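Local coordinates for protein restriction endonuclease Hpy99I (Helicobacter pylori, PDB 3GOX) that probably cleaves DNA at a specific target sequence as a zinc-containing type II restriction endonuclease of the beta-beta-alpha-Me family, at residues A[74-79]-A[101-106]. Numbering follows the deposited sequence.
Sequences DKKICN and KTTRPS. With ZN (zinc ion), chain E; nucleotides of chain D; nucleotides of chain C.
With CG anti to the backbone N (chi1 180°) and every later torsion extended, Lys76 reaches across to segment 101-106, sliding past Thr103, whose OG1 is turned between its own backbone N and carbonyl carbon (chi1 55°). The lysine NZ then donates to Thr103 OG1 at 2.8 Å and to Arg104 O at 2.9 Å, the latter from well above the carbonyl plane. A long side chain, fully extended, suits this reach, and its several N-H groups can serve both oxygens. Further along, Asn79 N donates to Pro105 O at 3.0 Å, and a water bridges that same oxygen to Ile77 O, so two donors grip it. These links tie together the runs leading into the two CxxC pairs of a Cys4 zinc site: Cys78 SG binds the zinc ion at 2.3 Å, alongside Cys81, Cys107 and Cys110, and packs 3.7 Å from Ser106 CA. Segment 101-106 also faces the DNA. Arg104, its NE in a salt bridge with Glu91, donates from NH1 (3.1 Å) and NH2 to N7 of DG7 of chain D, a single major-groove acceptor in the guanidinium plane. The compact ring of Pro105 lets CB pack 3.6 Å from OP2 of DT5 of chain D.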
loop_
_atom_site.group_PDB
_atom_site.type_symbol
_atom_site.label_atom_id
_atom_site.label_comp_id
_atom_site.label_asym_id
_atom_site.label_seq_id
_atom_site.Cartn_x
_atom_site.Cartn_y
_atom_site.Cartn_z
ATOM N N ASP A 74 -21.097 3.512 16.170
ATOM C CA ASP A 74 -21.685 4.783 15.711
ATOM C C ASP A 74 -20.651 5.877 15.484
ATOM O O ASP A 74 -20.881 6.788 14.673
ATOM C CB ASP A 74 -22.695 5.316 16.751
ATOM C CG ASP A 74 -24.091 4.697 16.633
ATOM O OD1 ASP A 74 -24.301 3.751 15.850
ATOM O OD2 ASP A 74 -24.989 5.170 17.359
ATOM N N LYS A 75 -19.533 5.796 16.214
ATOM C CA LYS A 75 -18.504 6.836 16.216
ATOM C C LYS A 75 -17.142 6.203 16.026
ATOM O O LYS A 75 -16.952 5.021 16.288
ATOM C CB LYS A 75 -18.515 7.628 17.525
ATOM C CG LYS A 75 -19.851 8.312 17.822
ATOM C CD LYS A 75 -19.874 8.947 19.203
ATOM C CE LYS A 75 -21.184 9.682 19.473
ATOM N NZ LYS A 75 -21.237 10.290 20.829
ATOM N N LYS A 76 -16.204 7.017 15.564
ATOM C CA LYS A 76 -14.872 6.574 15.185
ATOM C C LYS A 76 -13.893 7.695 15.519
ATOM O O LYS A 76 -14.233 8.888 15.374
ATOM C CB LYS A 76 -14.826 6.207 13.690
ATOM C CG LYS A 76 -13.479 5.732 13.151
ATOM C CD LYS A 76 -13.543 5.353 11.666
ATOM C CE LYS A 76 -12.300 4.672 11.253
ATOM N NZ LYS A 76 -12.326 4.297 9.816
ATOM N N ILE A 77 -12.701 7.319 15.976
ATOM C CA ILE A 77 -11.635 8.271 16.297
ATOM C C ILE A 77 -10.749 8.447 15.055
ATOM O O ILE A 77 -10.211 7.463 14.534
ATOM C CB ILE A 77 -10.778 7.789 17.458
ATOM C CG1 ILE A 77 -11.629 7.497 18.695
ATOM C CG2 ILE A 77 -9.687 8.827 17.778
ATOM C CD1 ILE A 77 -10.867 6.739 19.815
ATOM N N CYS A 78 -10.590 9.684 14.570
ATOM C CA CYS A 78 -9.767 9.959 13.392
ATOM C C CYS A 78 -8.285 9.726 13.704
ATOM O O CYS A 78 -7.820 10.092 14.776
ATOM C CB CYS A 78 -9.987 11.384 12.912
ATOM S SG CYS A 78 -8.885 11.888 11.565
ATOM N N ASN A 79 -7.535 9.132 12.774
ATOM C CA ASN A 79 -6.127 8.827 13.017
ATOM C C ASN A 79 -5.179 9.998 12.856
ATOM O O ASN A 79 -3.979 9.844 13.114
ATOM C CB ASN A 79 -5.645 7.657 12.153
ATOM C CG ASN A 79 -5.395 8.068 10.721
ATOM O OD1 ASN A 79 -6.171 8.801 10.155
ATOM N ND2 ASN A 79 -4.308 7.597 10.141
ATOM N N LYS A 101 -18.707 -2.626 5.451
ATOM C CA LYS A 101 -17.999 -1.510 4.837
ATOM C C LYS A 101 -16.965 -0.919 5.777
ATOM O O LYS A 101 -17.183 -0.762 6.983
ATOM C CB LYS A 101 -18.972 -0.433 4.355
ATOM C CG LYS A 101 -19.951 -0.899 3.279
ATOM C CD LYS A 101 -19.265 -1.373 1.997
ATOM C CE LYS A 101 -20.252 -1.969 1.014
ATOM N NZ LYS A 101 -19.581 -2.501 -0.209
ATOM N N THR A 102 -15.820 -0.604 5.194
ATOM C CA THR A 102 -14.688 -0.045 5.893
ATOM C C THR A 102 -14.561 1.403 5.423
ATOM O O THR A 102 -14.649 1.680 4.225
ATOM C CB THR A 102 -13.394 -0.824 5.572
ATOM O OG1 THR A 102 -13.642 -2.239 5.679
ATOM C CG2 THR A 102 -12.247 -0.408 6.511
ATOM N N THR A 103 -14.397 2.313 6.372
ATOM C CA THR A 103 -14.182 3.721 6.088
ATOM C C THR A 103 -12.695 4.051 6.216
ATOM O O THR A 103 -11.952 3.332 6.882
ATOM C CB THR A 103 -15.012 4.608 7.035
ATOM O OG1 THR A 103 -14.715 4.283 8.400
ATOM C CG2 THR A 103 -16.508 4.397 6.800
ATOM N N ARG A 104 -12.252 5.119 5.557
ATOM C CA ARG A 104 -10.870 5.569 5.690
ATOM C C ARG A 104 -10.590 5.872 7.161
ATOM O O ARG A 104 -11.510 6.264 7.881
ATOM C CB ARG A 104 -10.610 6.821 4.839
ATOM C CG ARG A 104 -10.759 6.667 3.330
ATOM C CD ARG A 104 -10.190 7.876 2.663
ATOM N NE ARG A 104 -10.346 7.900 1.214
ATOM C CZ ARG A 104 -9.488 7.402 0.318
ATOM N NH1 ARG A 104 -8.414 6.735 0.691
ATOM N NH2 ARG A 104 -9.748 7.549 -0.970
ATOM N N PRO A 105 -9.337 5.718 7.598
ATOM C CA PRO A 105 -9.030 6.012 9.019
ATOM C C PRO A 105 -9.003 7.506 9.331
ATOM O O PRO A 105 -9.110 7.870 10.512
ATOM C CB PRO A 105 -7.648 5.400 9.203
ATOM C CG PRO A 105 -7.023 5.454 7.839
ATOM C CD PRO A 105 -8.157 5.227 6.872
ATOM N N SER A 106 -8.840 8.359 8.319
ATOM C CA SER A 106 -8.839 9.818 8.471
ATOM C C SER A 106 -10.197 10.396 8.062
ATOM O O SER A 106 -10.765 10.003 7.037
ATOM C CB SER A 106 -7.743 10.445 7.604
ATOM O OG SER A 106 -6.532 9.741 7.690
HETATM ZN ZN ZN E . -9.558 14.101 11.409
ATOM P P DT D 5 -6.713 1.536 8.658
ATOM O OP1 DT D 5 -5.973 2.097 9.823
ATOM O OP2 DT D 5 -8.137 1.880 8.462
ATOM O "O5'" DT D 5 -5.915 1.985 7.358
ATOM C "C5'" DT D 5 -4.492 1.950 7.327
ATOM C "C4'" DT D 5 -4.017 2.101 5.903
ATOM O "O4'" DT D 5 -4.464 0.974 5.139
ATOM C "C3'" DT D 5 -4.598 3.324 5.199
ATOM O "O3'" DT D 5 -3.657 4.395 5.313
ATOM C "C2'" DT D 5 -4.790 2.866 3.758
ATOM C "C1'" DT D 5 -4.530 1.358 3.783
ATOM N N1 DT D 5 -5.529 0.490 3.148
ATOM C C2 DT D 5 -5.087 -0.373 2.176
ATOM O O2 DT D 5 -3.935 -0.387 1.777
ATOM N N3 DT D 5 -6.045 -1.223 1.687
ATOM C C4 DT D 5 -7.371 -1.291 2.061
ATOM O O4 DT D 5 -8.104 -2.133 1.554
ATOM C C5 DT D 5 -7.779 -0.327 3.064
ATOM C C7 DT D 5 -9.203 -0.309 3.524
ATOM C C6 DT D 5 -6.849 0.508 3.546
ATOM P P DT C 2 -19.472 -0.664 -3.085
ATOM O OP1 DT C 2 -20.311 -1.886 -3.201
ATOM O OP2 DT C 2 -18.892 -0.296 -1.768
ATOM O "O5'" DT C 2 -18.282 -0.782 -4.137
ATOM C "C5'" DT C 2 -18.543 -1.099 -5.503
ATOM C "C4'" DT C 2 -17.334 -0.787 -6.355
ATOM O "O4'" DT C 2 -16.993 0.609 -6.245
ATOM C "C3'" DT C 2 -16.048 -1.510 -5.976
ATOM O "O3'" DT C 2 -16.068 -2.847 -6.491
ATOM C "C2'" DT C 2 -15.011 -0.640 -6.655
ATOM C "C1'" DT C 2 -15.592 0.764 -6.462
ATOM N N1 DT C 2 -15.033 1.497 -5.314
ATOM C C2 DT C 2 -13.786 2.058 -5.458
ATOM O O2 DT C 2 -13.126 1.961 -6.482
ATOM N N3 DT C 2 -13.333 2.739 -4.355
ATOM C C4 DT C 2 -13.987 2.905 -3.151
ATOM O O4 DT C 2 -13.456 3.548 -2.255
ATOM C C5 DT C 2 -15.288 2.280 -3.065
ATOM C C7 DT C 2 -16.070 2.400 -1.795
ATOM C C6 DT C 2 -15.739 1.617 -4.138
ATOM P P DG D 7 -3.189 8.849 -0.182
ATOM O OP1 DG D 7 -2.359 10.044 0.110
ATOM O OP2 DG D 7 -4.580 8.776 0.323
ATOM O "O5'" DG D 7 -3.241 8.673 -1.765
ATOM C "C5'" DG D 7 -2.038 8.504 -2.496
ATOM C "C4'" DG D 7 -2.339 8.157 -3.936
ATOM O "O4'" DG D 7 -3.170 6.969 -3.966
ATOM C "C3'" DG D 7 -3.113 9.204 -4.734
ATOM O "O3'" DG D 7 -2.786 9.052 -6.116
ATOM C "C2'" DG D 7 -4.554 8.801 -4.485
ATOM C "C1'" DG D 7 -4.462 7.279 -4.471
ATOM N N9 DG D 7 -5.458 6.623 -3.622
ATOM C C8 DG D 7 -6.049 7.145 -2.491
ATOM N N7 DG D 7 -6.956 6.359 -1.973
ATOM C C5 DG D 7 -6.961 5.245 -2.801
ATOM C C6 DG D 7 -7.762 4.070 -2.758
ATOM O O6 DG D 7 -8.677 3.786 -1.976
ATOM N N1 DG D 7 -7.427 3.183 -3.777
ATOM C C2 DG D 7 -6.463 3.401 -4.729
ATOM N N2 DG D 7 -6.288 2.412 -5.625
ATOM N N3 DG D 7 -5.726 4.503 -4.798
ATOM C C4 DG D 7 -6.026 5.376 -3.810
HETATM O O HOH W 1 -8.948 6.057 12.558
#